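Local coordinates for protein ADP-ribose pyrophosphatase (Streptococcus suis, PDB 3O8S) that probably hydrolyses the pyrophosphate bond of ADP-ribose to give AMP and ribose 5-phosphate, at residues Leu71-Ala76 against Gln104-Asn109; Gln79-Leu84 against Glu194-Glu199; Ile83-Glu88 against Glu187-Cys192. All coordinates share one frame; numbering follows the deposited sequence.

Interaction 1 (Leu71-Ala76 against Gln104-Asn109). With EDO (1,2-ethanediol), chain F.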
ATOM      1  N   LEU A  71       9.790  -1.861   3.707  1.00 71.55           N
ATOM      2  CA  LEU A  71       9.013  -1.354   2.578  1.00 67.21           C
ATOM      3  C   LEU A  71       9.881  -1.168   1.344  1.00 68.34           C
ATOM      4  O   LEU A  71      10.908  -0.500   1.416  1.00 69.74           O
ATOM      5  CB  LEU A  71       8.355  -0.004   2.928  1.00 67.16           C
ATOM      6  CG  LEU A  71       6.831   0.068   3.120  1.00 71.19           C
ATOM      7  CD1 LEU A  71       6.380   1.507   3.191  1.00 71.54           C
ATOM      8  CD2 LEU A  71       6.075  -0.594   1.990  1.00 70.16           C
ATOM      9  N   ASP A  72       9.450  -1.731   0.208  1.00 60.66           N
ATOM     10  CA  ASP A  72      10.117  -1.590  -1.079  1.00 58.50           C
ATOM     11  C   ASP A  72       9.167  -0.903  -2.054  1.00 58.98           C
ATOM     12  O   ASP A  72       7.991  -1.259  -2.118  1.00 57.38           O
ATOM     13  CB  ASP A  72      10.569  -2.951  -1.627  1.00 60.27           C
ATOM     14  CG  ASP A  72      11.257  -2.876  -2.978  1.00 64.34           C
ATOM     15  OD1 ASP A  72      12.376  -2.343  -3.041  1.00 64.56           O
ATOM     16  OD2 ASP A  72      10.680  -3.374  -3.966  1.00 67.59           O
ATOM     17  N   THR A  73       9.654   0.116  -2.765  1.00 53.56           N
ATOM     18  CA  THR A  73       8.830   0.827  -3.738  1.00 50.12           C
ATOM     19  C   THR A  73       9.394   0.564  -5.119  1.00 52.45           C
ATOM     20  O   THR A  73      10.605   0.448  -5.268  1.00 53.06           O
ATOM     21  CB  THR A  73       8.711   2.311  -3.406  1.00 56.47           C
ATOM     22  OG1 THR A  73      10.006   2.902  -3.349  1.00 57.65           O
ATOM     23  CG2 THR A  73       7.953   2.560  -2.107  1.00 59.16           C
ATOM     24  N   ARG A  74       8.516   0.368  -6.106  1.00 46.83           N
ATOM     25  CA  ARG A  74       8.897   0.136  -7.510  1.00 45.53           C
ATOM     26  C   ARG A  74       8.072   1.027  -8.390  1.00 47.64           C
ATOM     27  O   ARG A  74       6.839   1.084  -8.221  1.00 47.14           O
ATOM     28  CB  ARG A  74       8.718  -1.336  -7.931  1.00 44.75           C
ATOM     29  CG  ARG A  74       9.624  -2.347  -7.216  1.00 51.07           C
ATOM     30  CD  ARG A  74      11.055  -2.348  -7.721  1.00 51.98           C
ATOM     31  NE  ARG A  74      11.983  -2.535  -6.604  1.00 61.28           N
ATOM     32  CZ  ARG A  74      13.292  -2.314  -6.656  1.00 67.93           C
ATOM     33  NH1 ARG A  74      13.864  -1.930  -7.789  1.00 55.32           N
ATOM     34  NH2 ARG A  74      14.043  -2.493  -5.578  1.00 53.18           N
ATOM     35  N   ALA A  75       8.725   1.734  -9.325  1.00 43.95           N
ATOM     36  CA  ALA A  75       8.011   2.619 -10.246  1.00 42.93           C
ATOM     37  C   ALA A  75       7.855   1.972 -11.617  1.00 44.21           C
ATOM     38  O   ALA A  75       8.828   1.487 -12.181  1.00 43.94           O
ATOM     39  CB  ALA A  75       8.732   3.952 -10.372  1.00 44.48           C
ATOM     40  N   ALA A  76       6.626   1.954 -12.138  1.00 40.15           N
ATOM     41  CA  ALA A  76       6.306   1.408 -13.464  1.00 40.48           C
ATOM     42  C   ALA A  76       5.981   2.572 -14.399  1.00 43.01           C
ATOM     43  O   ALA A  76       4.984   3.248 -14.192  1.00 42.63           O
ATOM     44  CB  ALA A  76       5.125   0.454 -13.362  1.00 40.70           C
ATOM     45  N   GLN A 104      10.752   9.621   4.340  1.00 74.04           N
ATOM     46  CA  GLN A 104       9.969   9.949   3.155  1.00 69.15           C
ATOM     47  C   GLN A 104       8.771   9.044   2.988  1.00 67.52           C
ATOM     48  O   GLN A 104       8.804   7.876   3.381  1.00 66.90           O
ATOM     49  CB  GLN A 104      10.843   9.909   1.899  1.00 69.44           C
ATOM     50  CG  GLN A 104      11.667  11.183   1.747  1.00 88.81           C
ATOM     51  CD  GLN A 104      12.611  11.117   0.586  1.00111.53           C
ATOM     52  OE1 GLN A 104      12.278  11.514  -0.536  1.00105.14           O
ATOM     53  NE2 GLN A 104      13.825  10.652   0.844  1.00109.67           N
ATOM     54  N   SER A 105       7.707   9.601   2.394  1.00 60.17           N
ATOM     55  CA  SER A 105       6.477   8.900   2.052  1.00 57.54           C
ATOM     56  C   SER A 105       6.723   8.009   0.822  1.00 57.60           C
ATOM     57  O   SER A 105       7.714   8.208   0.117  1.00 55.69           O
ATOM     58  CB  SER A 105       5.364   9.906   1.763  1.00 61.05           C
ATOM     59  OG  SER A 105       5.531  10.514   0.489  1.00 63.45           O
ATOM     60  N   VAL A 106       5.801   7.073   0.546  1.00 51.45           N
ATOM     61  CA  VAL A 106       5.865   6.138  -0.584  1.00 48.83           C
ATOM     62  C   VAL A 106       6.017   6.908  -1.908  1.00 51.67           C
ATOM     63  O   VAL A 106       6.911   6.603  -2.687  1.00 51.34           O
ATOM     64  CB  VAL A 106       4.619   5.202  -0.598  1.00 50.76           C
ATOM     65  CG1 VAL A 106       4.461   4.498  -1.951  1.00 49.40           C
ATOM     66  CG2 VAL A 106       4.700   4.180   0.521  1.00 51.21           C
ATOM     67  N   LYS A 107       5.148   7.903  -2.140  1.00 48.64           N
ATOM     68  CA  LYS A 107       5.125   8.746  -3.335  1.00 47.99           C
ATOM     69  C   LYS A 107       6.420   9.526  -3.486  1.00 54.59           C
ATOM     70  O   LYS A 107       7.027   9.431  -4.550  1.00 54.59           O
ATOM     71  CB  LYS A 107       3.912   9.688  -3.280  1.00 50.28           C
ATOM     72  CG  LYS A 107       3.762  10.672  -4.418  1.00 61.03           C
ATOM     73  CD  LYS A 107       2.422  11.412  -4.358  1.00 67.13           C
ATOM     74  CE  LYS A 107       1.276  10.611  -4.950  1.00 75.36           C
ATOM     75  NZ  LYS A 107      -0.002  11.375  -4.990  1.00 85.03           N
ATOM     76  N   ASP A 108       6.877  10.262  -2.430  1.00 53.35           N
ATOM     77  CA  ASP A 108       8.100  11.065  -2.512  1.00 55.17           C
ATOM     78  C   ASP A 108       9.300  10.178  -2.798  1.00 59.52           C
ATOM     79  O   ASP A 108      10.171  10.546  -3.600  1.00 60.09           O
ATOM     80  CB  ASP A 108       8.327  11.892  -1.220  1.00 60.53           C
ATOM     81  CG  ASP A 108       7.288  12.975  -0.966  1.00 74.03           C
ATOM     82  OD1 ASP A 108       6.685  13.468  -1.949  1.00 74.78           O
ATOM     83  OD2 ASP A 108       7.080  13.333   0.217  1.00 80.44           O
ATOM     84  N   ASN A 109       9.326   8.998  -2.158  1.00 54.65           N
ATOM     85  CA  ASN A 109      10.391   8.024  -2.306  1.00 55.59           C
ATOM     86  C   ASN A 109      10.496   7.488  -3.761  1.00 57.43           C
ATOM     87  O   ASN A 109      11.605   7.503  -4.293  1.00 57.02           O
ATOM     88  CB  ASN A 109      10.204   6.885  -1.315  1.00 58.79           C
ATOM     89  CG  ASN A 109      11.424   6.048  -1.146  1.00 74.88           C
ATOM     90  OD1 ASN A 109      12.364   6.408  -0.436  1.00 68.41           O
ATOM     91  ND2 ASN A 109      11.433   4.910  -1.805  1.00 69.56           N
TER
HETATM   92  C1  EDO F 210      18.298  -0.133  -8.873  1.00 66.10           C
HETATM   93  O1  EDO F 210      18.634   0.137  -7.508  1.00 71.21           O
HETATM   94  C2  EDO F 210      16.816  -0.463  -8.964  1.00 62.76           C
HETATM   95  O2  EDO F 210      16.616  -1.862  -8.753  1.00 64.76           O
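Thr73 and Asn109 make the polar link between strand 70-79 and the first turn of helix 106-118. Asn109 ND2 lies 2.9 Å from Thr73 OG1, which sits only 6° out of the amide plane, but an N-H...O angle of 135° bends the bond within that plane. The hydroxyl also pairs with Gly98 O, while Asn109 OD1 takes the backbone N-H of Asp101, so the amide bridges strand and loop. Segment 104-109 belongs to a degenerate Nudix box in which Gln104 stands at the place of the first consensus glutamate; Glu113, farther along the helix, is a weak partner of Thr73 OG1. Apolar contacts use both branches of Val106: CG1, turned away from its own N (chi1 164°), comes to 4.0 Å from Thr73 CG2, and CG2 meets Leu71 CD1 at 4.1 Å, the latter two side chains crossing nearly at right angles. At the helix start Ser105 OG, the N-cap, accepts from Asp108 N (3.2 Å); on the strand Arg74 grips Asp72 side-on, NE to OD2 and NH2 to OD1, each oxygen offering its syn lone pair, and Asp72 OD2 also pairs with Lys147. Arg74 NH1 binds Leu95 O and an ethanediol, probably from the crystallisation liquor.

Interaction 2 (Gln79-Leu84 against Glu194-Glu199). With EDO (1,2-ethanediol), chain B.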
ATOM      1  N   GLN A  79       5.789   4.102 -22.041  1.00 47.65           N
ATOM      2  CA  GLN A  79       5.826   4.911 -23.259  1.00 49.08           C
ATOM      3  C   GLN A  79       5.546   3.934 -24.397  1.00 54.46           C
ATOM      4  O   GLN A  79       6.276   2.952 -24.525  1.00 55.52           O
ATOM      5  CB  GLN A  79       7.171   5.676 -23.417  1.00 51.04           C
ATOM      6  CG  GLN A  79       7.326   6.877 -22.444  1.00 54.14           C
ATOM      7  CD  GLN A  79       6.329   8.012 -22.670  1.00 66.65           C
ATOM      8  OE1 GLN A  79       6.403   8.752 -23.648  1.00 62.97           O
ATOM      9  NE2 GLN A  79       5.382   8.193 -21.758  1.00 50.17           N
ATOM     10  N   GLU A  80       4.422   4.108 -25.116  1.00 51.84           N
ATOM     11  CA  GLU A  80       3.963   3.197 -26.187  1.00 55.41           C
ATOM     12  C   GLU A  80       3.780   1.753 -25.656  1.00 60.64           C
ATOM     13  O   GLU A  80       4.101   0.790 -26.360  1.00 63.41           O
ATOM     14  CB  GLU A  80       4.935   3.198 -27.383  1.00 59.44           C
ATOM     15  CG  GLU A  80       4.609   4.224 -28.450  1.00 76.51           C
ATOM     16  CD  GLU A  80       5.061   5.641 -28.171  1.00102.10           C
ATOM     17  OE1 GLU A  80       6.146   5.829 -27.572  1.00 89.31           O
ATOM     18  OE2 GLU A  80       4.347   6.572 -28.606  1.00108.94           O
ATOM     19  N   ASP A  81       3.301   1.620 -24.397  1.00 54.37           N
ATOM     20  CA  ASP A  81       3.068   0.365 -23.682  1.00 53.40           C
ATOM     21  C   ASP A  81       4.389  -0.435 -23.450  1.00 56.76           C
ATOM     22  O   ASP A  81       4.332  -1.618 -23.117  1.00 57.51           O
ATOM     23  CB  ASP A  81       1.989  -0.493 -24.383  1.00 57.25           C
ATOM     24  CG  ASP A  81       0.559   0.032 -24.259  1.00 67.45           C
ATOM     25  OD1 ASP A  81       0.276   0.781 -23.295  1.00 68.13           O
ATOM     26  OD2 ASP A  81      -0.285  -0.357 -25.083  1.00 77.39           O
ATOM     27  N   LYS A  82       5.569   0.221 -23.606  1.00 50.28           N
ATOM     28  CA  LYS A  82       6.885  -0.340 -23.290  1.00 48.96           C
ATOM     29  C   LYS A  82       7.251   0.128 -21.874  1.00 48.70           C
ATOM     30  O   LYS A  82       7.005   1.292 -21.549  1.00 45.70           O
ATOM     31  CB  LYS A  82       7.952   0.079 -24.308  1.00 50.92           C
ATOM     32  CG  LYS A  82       7.813  -0.561 -25.673  1.00 55.25           C
ATOM     33  CD  LYS A  82       8.931  -0.074 -26.587  1.00 64.16           C
ATOM     34  CE  LYS A  82       8.891  -0.700 -27.958  1.00 75.93           C
ATOM     35  NZ  LYS A  82      10.185  -0.526 -28.673  1.00 85.71           N
ATOM     36  N   ILE A  83       7.822  -0.763 -21.023  1.00 43.67           N
ATOM     37  CA  ILE A  83       8.106  -0.383 -19.634  1.00 41.13           C
ATOM     38  C   ILE A  83       9.549   0.125 -19.435  1.00 48.93           C
ATOM     39  O   ILE A  83      10.475  -0.408 -20.045  1.00 52.33           O
ATOM     40  CB  ILE A  83       7.773  -1.559 -18.666  1.00 42.81           C
ATOM     41  CG1 ILE A  83       7.581  -1.041 -17.208  1.00 39.70           C
ATOM     42  CG2 ILE A  83       8.818  -2.749 -18.786  1.00 45.28           C
ATOM     43  CD1 ILE A  83       6.750  -1.957 -16.298  1.00 49.00           C
ATOM     44  N   LEU A  84       9.747   1.127 -18.544  1.00 45.53           N
ATOM     45  CA  LEU A  84      11.111   1.586 -18.259  1.00 46.57           C
ATOM     46  C   LEU A  84      11.816   0.654 -17.237  1.00 49.76           C
ATOM     47  O   LEU A  84      11.315   0.424 -16.124  1.00 48.69           O
ATOM     48  CB  LEU A  84      11.191   3.048 -17.778  1.00 45.77           C
ATOM     49  CG  LEU A  84      12.647   3.456 -17.460  1.00 52.41           C
ATOM     50  CD1 LEU A  84      13.335   4.194 -18.595  1.00 51.82           C
ATOM     51  CD2 LEU A  84      12.777   4.074 -16.112  1.00 56.36           C
ATOM     52  N   GLU A 194      -1.196  -3.743 -17.452  1.00 43.19           N
ATOM     53  CA  GLU A 194      -2.643  -3.833 -17.333  1.00 44.18           C
ATOM     54  C   GLU A 194      -3.175  -2.606 -16.547  1.00 44.13           C
ATOM     55  O   GLU A 194      -4.137  -1.995 -16.996  1.00 43.35           O
ATOM     56  CB  GLU A 194      -3.050  -5.172 -16.681  1.00 46.96           C
ATOM     57  CG  GLU A 194      -4.542  -5.471 -16.716  1.00 63.00           C
ATOM     58  CD  GLU A 194      -4.994  -6.605 -15.807  1.00 86.54           C
ATOM     59  OE1 GLU A 194      -4.181  -7.530 -15.559  1.00 61.42           O
ATOM     60  OE2 GLU A 194      -6.158  -6.564 -15.338  1.00 77.20           O
ATOM     61  N   ALA A 195      -2.517  -2.215 -15.426  1.00 38.44           N
ATOM     62  CA  ALA A 195      -2.890  -1.012 -14.659  1.00 36.24           C
ATOM     63  C   ALA A 195      -2.760   0.264 -15.512  1.00 42.31           C
ATOM     64  O   ALA A 195      -3.658   1.116 -15.470  1.00 43.65           O
ATOM     65  CB  ALA A 195      -2.034  -0.887 -13.410  1.00 35.51           C
ATOM     66  N   SER A 196      -1.693   0.373 -16.329  1.00 39.51           N
ATOM     67  CA  SER A 196      -1.536   1.549 -17.194  1.00 41.09           C
ATOM     68  C   SER A 196      -2.611   1.640 -18.276  1.00 45.84           C
ATOM     69  O   SER A 196      -2.875   2.750 -18.749  1.00 46.43           O
ATOM     70  CB  SER A 196      -0.159   1.580 -17.860  1.00 44.97           C
ATOM     71  OG  SER A 196      -0.105   0.718 -18.979  1.00 59.58           O
ATOM     72  N   ARG A 197      -3.181   0.482 -18.706  1.00 41.75           N
ATOM     73  CA  ARG A 197      -4.209   0.422 -19.749  1.00 43.06           C
ATOM     74  C   ARG A 197      -5.648   0.533 -19.201  1.00 46.30           C
ATOM     75  O   ARG A 197      -6.588   0.615 -19.986  1.00 48.01           O
ATOM     76  CB  ARG A 197      -4.084  -0.890 -20.546  1.00 44.27           C
ATOM     77  CG  ARG A 197      -2.908  -0.928 -21.534  1.00 48.60           C
ATOM     78  CD  ARG A 197      -2.702  -2.338 -22.054  1.00 62.23           C
ATOM     79  NE  ARG A 197      -1.777  -2.397 -23.194  1.00 82.91           N
ATOM     80  CZ  ARG A 197      -1.247  -3.523 -23.678  1.00 94.21           C
ATOM     81  NH1 ARG A 197      -1.540  -4.697 -23.126  1.00 74.16           N
ATOM     82  NH2 ARG A 197      -0.413  -3.482 -24.712  1.00 76.01           N
ATOM     83  N   SER A 198      -5.830   0.513 -17.887  1.00 40.97           N
ATOM     84  CA  SER A 198      -7.164   0.474 -17.301  1.00 41.51           C
ATOM     85  C   SER A 198      -7.632   1.821 -16.776  1.00 45.22           C
ATOM     86  O   SER A 198      -6.911   2.461 -16.008  1.00 47.25           O
ATOM     87  CB  SER A 198      -7.193  -0.556 -16.167  1.00 44.21           C
ATOM     88  OG  SER A 198      -6.722  -1.830 -16.576  1.00 42.85           O
ATOM     89  N   GLU A 199      -8.839   2.246 -17.167  1.00 40.91           N
ATOM     90  CA  GLU A 199      -9.423   3.475 -16.634  1.00 40.32           C
ATOM     91  C   GLU A 199      -9.662   3.285 -15.120  1.00 42.59           C
ATOM     92  O   GLU A 199      -9.247   4.117 -14.311  1.00 41.34           O
ATOM     93  CB  GLU A 199     -10.720   3.830 -17.366  1.00 43.91           C
ATOM     94  CG  GLU A 199     -11.396   5.048 -16.783  1.00 52.42           C
ATOM     95  CD  GLU A 199     -12.678   5.406 -17.477  1.00 67.82           C
ATOM     96  OE1 GLU A 199     -13.702   4.745 -17.211  1.00 62.35           O
ATOM     97  OE2 GLU A 199     -12.652   6.325 -18.322  1.00 64.14           O
TER
HETATM   98  C1  EDO B 206     -10.762  -0.935 -17.253  1.00 59.47           C
HETATM   99  O1  EDO B 206     -11.367   0.085 -16.435  1.00 54.08           O
HETATM  100  C2  EDO B 206     -10.820  -0.630 -18.765  1.00 58.78           C
HETATM  101  O2  EDO B 206     -10.161   0.601 -19.143  1.00 57.42           O
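Asp81 and Arg197 meet through a single carboxylate oxygen. Asp81 OD2 receives Arg197 NH2 at 3.1 Å and Arg197 NE at 3.2 Å, a side-on grip in which both nitrogens converge on one atom instead of taking one oxygen each. The oxygen lies almost in the guanidinium plane, but both N-H groups approach it from the same face of the carboxylate, well above its plane, because the two flat groups stand 84° apart. The arginine gets there by an extended chain from CG to NE, its CG set anti to the carbonyl carbon (chi1 -75°), which carries the charged end across to the turn.

Asp81 occupies a corner of the type I' turn from Gln79 to Lys82, the tight beta hairpin that joins strands 70-79 and 82-87. Around this close pairing the contact is loose. Ser196 OG stays 4.3 Å from Asp81 OD1 and is instead bonded to Leu193 O within its own helix, while the Ser196 side chain also touches Phe78 and Leu151 of the sheet. Arg197 itself is exposed at the surface. On the side of the helix end, Ser198 OG reaches back to Glu194 O at 2.6 Å, and an ethanediol, probably from the crystallisation liquor, takes the N-H of Glu199.

Two donors on one oxygen, both off the carboxylate plane and at the protein surface, suggest a pairing that is mainly electrostatic and probably of modest strength, joining the hairpin turn to the end of helix 186-197 without burying a charge.

Interaction 3 (Ile83-Glu88 against Glu187-Cys192)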
ATOM      1  N   ILE A  83       7.822  -0.763 -21.023  1.00 43.67           N
ATOM      2  CA  ILE A  83       8.106  -0.383 -19.634  1.00 41.13           C
ATOM      3  C   ILE A  83       9.549   0.125 -19.435  1.00 48.93           C
ATOM      4  O   ILE A  83      10.475  -0.408 -20.045  1.00 52.33           O
ATOM      5  CB  ILE A  83       7.773  -1.559 -18.666  1.00 42.81           C
ATOM      6  CG1 ILE A  83       7.581  -1.041 -17.208  1.00 39.70           C
ATOM      7  CG2 ILE A  83       8.818  -2.749 -18.786  1.00 45.28           C
ATOM      8  CD1 ILE A  83       6.750  -1.957 -16.298  1.00 49.00           C
ATOM      9  N   LEU A  84       9.747   1.127 -18.544  1.00 45.53           N
ATOM     10  CA  LEU A  84      11.111   1.586 -18.259  1.00 46.57           C
ATOM     11  C   LEU A  84      11.816   0.654 -17.237  1.00 49.76           C
ATOM     12  O   LEU A  84      11.315   0.424 -16.124  1.00 48.69           O
ATOM     13  CB  LEU A  84      11.191   3.048 -17.778  1.00 45.77           C
ATOM     14  CG  LEU A  84      12.647   3.456 -17.460  1.00 52.41           C
ATOM     15  CD1 LEU A  84      13.335   4.194 -18.595  1.00 51.82           C
ATOM     16  CD2 LEU A  84      12.777   4.074 -16.112  1.00 56.36           C
ATOM     17  N   LEU A  85      13.001   0.168 -17.611  1.00 46.61           N
ATOM     18  CA  LEU A  85      13.835  -0.686 -16.752  1.00 47.31           C
ATOM     19  C   LEU A  85      15.215  -0.081 -16.634  1.00 54.21           C
ATOM     20  O   LEU A  85      15.688   0.562 -17.574  1.00 54.10           O
ATOM     21  CB  LEU A  85      13.925  -2.142 -17.266  1.00 48.26           C
ATOM     22  CG  LEU A  85      12.593  -2.905 -17.378  1.00 50.29           C
ATOM     23  CD1 LEU A  85      12.740  -4.127 -18.219  1.00 52.20           C
ATOM     24  CD2 LEU A  85      11.986  -3.228 -16.017  1.00 49.32           C
ATOM     25  N   VAL A  86      15.837  -0.251 -15.462  1.00 52.48           N
ATOM     26  CA  VAL A  86      17.183   0.230 -15.174  1.00 54.14           C
ATOM     27  C   VAL A  86      18.084  -0.977 -14.940  1.00 62.78           C
ATOM     28  O   VAL A  86      17.651  -1.981 -14.354  1.00 62.81           O
ATOM     29  CB  VAL A  86      17.259   1.270 -14.024  1.00 56.84           C
ATOM     30  CG1 VAL A  86      16.666   2.611 -14.461  1.00 54.27           C
ATOM     31  CG2 VAL A  86      16.593   0.768 -12.740  1.00 55.74           C
ATOM     32  N   GLN A  87      19.321  -0.897 -15.436  1.00 62.44           N
ATOM     33  CA  GLN A  87      20.287  -1.983 -15.320  1.00 65.02           C
ATOM     34  C   GLN A  87      21.284  -1.700 -14.210  1.00 72.96           C
ATOM     35  O   GLN A  87      21.802  -0.582 -14.111  1.00 72.98           O
ATOM     36  CB  GLN A  87      21.024  -2.179 -16.650  1.00 67.84           C
ATOM     37  CG  GLN A  87      21.807  -3.484 -16.742  1.00 79.31           C
ATOM     38  CD  GLN A  87      22.645  -3.558 -17.989  1.00 85.26           C
ATOM     39  OE1 GLN A  87      23.171  -2.554 -18.470  1.00 78.30           O
ATOM     40  NE2 GLN A  87      22.785  -4.754 -18.535  1.00 73.34           N
ATOM     41  N   GLU A  88      21.593  -2.744 -13.413  1.00 71.25           N
ATOM     42  CA  GLU A  88      22.541  -2.677 -12.310  1.00 72.93           C
ATOM     43  C   GLU A  88      23.882  -3.314 -12.700  1.00 80.35           C
ATOM     44  O   GLU A  88      23.956  -3.968 -13.742  1.00 80.29           O
ATOM     45  CB  GLU A  88      21.944  -3.354 -11.073  1.00 73.40           C
ATOM     46  CG  GLU A  88      20.936  -2.479 -10.363  1.00 76.74           C
ATOM     47  CD  GLU A  88      20.231  -3.179  -9.223  1.00 93.64           C
ATOM     48  OE1 GLU A  88      19.381  -4.055  -9.500  1.00 82.10           O
ATOM     49  OE2 GLU A  88      20.508  -2.833  -8.052  1.00 87.15           O
ATOM     50  N   GLU A 187       5.433 -11.320 -14.558  1.00 55.33           N
ATOM     51  CA  GLU A 187       4.036 -11.300 -14.132  1.00 53.74           C
ATOM     52  C   GLU A 187       3.692  -9.943 -13.508  1.00 55.72           C
ATOM     53  O   GLU A 187       2.667  -9.344 -13.874  1.00 54.94           O
ATOM     54  CB  GLU A 187       3.759 -12.444 -13.136  1.00 56.48           C
ATOM     55  CG  GLU A 187       3.847 -13.857 -13.713  1.00 76.06           C
ATOM     56  CD  GLU A 187       5.212 -14.474 -14.001  1.00 98.39           C
ATOM     57  OE1 GLU A 187       6.158 -14.264 -13.207  1.00 83.20           O
ATOM     58  OE2 GLU A 187       5.320 -15.215 -15.006  1.00 94.42           O
ATOM     59  N   GLN A 188       4.568  -9.431 -12.601  1.00 50.59           N
ATOM     60  CA  GLN A 188       4.375  -8.112 -11.965  1.00 47.51           C
ATOM     61  C   GLN A 188       4.469  -6.983 -12.988  1.00 48.37           C
ATOM     62  O   GLN A 188       3.690  -6.040 -12.900  1.00 48.34           O
ATOM     63  CB  GLN A 188       5.356  -7.883 -10.800  1.00 48.72           C
ATOM     64  CG  GLN A 188       5.027  -8.786  -9.591  1.00 49.78           C
ATOM     65  CD  GLN A 188       6.132  -8.916  -8.567  1.00 59.11           C
ATOM     66  OE1 GLN A 188       7.301  -8.620  -8.814  1.00 52.11           O
ATOM     67  NE2 GLN A 188       5.780  -9.358  -7.374  1.00 57.00           N
ATOM     68  N   LEU A 189       5.368  -7.088 -13.982  1.00 46.77           N
ATOM     69  CA  LEU A 189       5.485  -6.078 -15.059  1.00 45.53           C
ATOM     70  C   LEU A 189       4.222  -6.077 -15.911  1.00 50.01           C
ATOM     71  O   LEU A 189       3.719  -5.002 -16.234  1.00 49.25           O
ATOM     72  CB  LEU A 189       6.716  -6.324 -15.949  1.00 47.18           C
ATOM     73  CG  LEU A 189       8.075  -6.315 -15.265  1.00 52.29           C
ATOM     74  CD1 LEU A 189       9.198  -6.287 -16.292  1.00 54.70           C
ATOM     75  CD2 LEU A 189       8.200  -5.173 -14.267  1.00 49.41           C
ATOM     76  N   ALA A 190       3.693  -7.293 -16.244  1.00 48.52           N
ATOM     77  CA  ALA A 190       2.447  -7.474 -16.999  1.00 48.79           C
ATOM     78  C   ALA A 190       1.265  -6.872 -16.209  1.00 50.02           C
ATOM     79  O   ALA A 190       0.434  -6.163 -16.792  1.00 50.49           O
ATOM     80  CB  ALA A 190       2.217  -8.950 -17.304  1.00 51.82           C
ATOM     81  N   LEU A 191       1.268  -7.036 -14.877  1.00 43.92           N
ATOM     82  CA  LEU A 191       0.256  -6.427 -14.003  1.00 42.14           C
ATOM     83  C   LEU A 191       0.314  -4.886 -14.091  1.00 44.85           C
ATOM     84  O   LEU A 191      -0.727  -4.228 -14.210  1.00 42.18           O
ATOM     85  CB  LEU A 191       0.412  -6.896 -12.534  1.00 41.76           C
ATOM     86  CG  LEU A 191      -0.781  -6.561 -11.601  1.00 44.71           C
ATOM     87  CD1 LEU A 191      -2.004  -7.463 -11.922  1.00 45.98           C
ATOM     88  CD2 LEU A 191      -0.381  -6.649 -10.104  1.00 40.44           C
ATOM     89  N   CYS A 192       1.531  -4.321 -14.065  1.00 43.06           N
ATOM     90  CA  CYS A 192       1.743  -2.870 -14.201  1.00 41.61           C
ATOM     91  C   CYS A 192       1.227  -2.364 -15.555  1.00 43.77           C
ATOM     92  O   CYS A 192       0.551  -1.333 -15.582  1.00 42.50           O
ATOM     93  CB  CYS A 192       3.216  -2.526 -14.002  1.00 42.21           C
ATOM     94  SG  CYS A 192       3.810  -2.783 -12.312  1.00 45.58           S
TER
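Leu191 N donates to Glu187 O at 2.9 Å, one of the backbone bonds of the helical turn that presents Leu189 to Ile83 and Leu85 across the contact; Cys192 N follows with a bond to Gln188 O. No hydrogen bond runs from one segment to the other, and the union of strand and helix rests on methyl and methylene groups.

Leu189 is the hub. Its two terminal methyls are divided between two strand residues: CD2 lies 4.1 Å from Ile83 CD1, and CD1 lies at the same 4.1 Å from Leu85 CD2. Its side chain crosses that of Ile83 at about a right angle and that of Leu85 at a slant. Both torsions of Ile83 are extended (chi1 -160°, chi2 158°), which carries CD1 out to the helix, where it touches Leu189 and, one turn on, Cys192 CB at 4.3 Å. Leu85 leaves the strand at a less direct angle and reaches the helix with its terminal methyl.

Ile83 and Leu85, two apart on the strand, both reach the helix, while Leu84 between them packs on Phe170 and Pro96. The axes of the two short segments come within 10.5 Å, their N-to-C directions 140° apart, an oblique crossing more antiparallel than parallel. Leu95 of strand 93-99 touches both Ile83 and Leu189, and Cys192 touches Ala76 and Phe78 of strand 70-79, so the helix lies over three strands, consistent with the Nudix fold, in which a mixed sheet is held between helices.

Buried and apolar on both sides, the contact has no directional bond to fix its geometry; hydrophobic burial and the fit of branched side chains hold helix 186-197 to the sheet.

Along the chain the first segments come in the order 71-76, 79-84, 83-88, the last two overlapping at Ile83 and Leu84; segment 104-109 follows, and then 187-192 and 194-199. Interactions 2 and 3 share strand 82-87 and helix 186-197, with centres about 11 Å apart: one lies at the surface by the hairpin turn, the other in the core. Interaction 1 lies about 19 Å from interaction 2 and 15 Å from interaction 3, on the neighbouring strand 70-79. That strand sends Thr73 to helix 106-118, whereas Ala76 CB packs 3.6 Å from Cys192 CB of helix 186-197. The same sheet thus ties the Nudix-box helix to the last helix, 186-197.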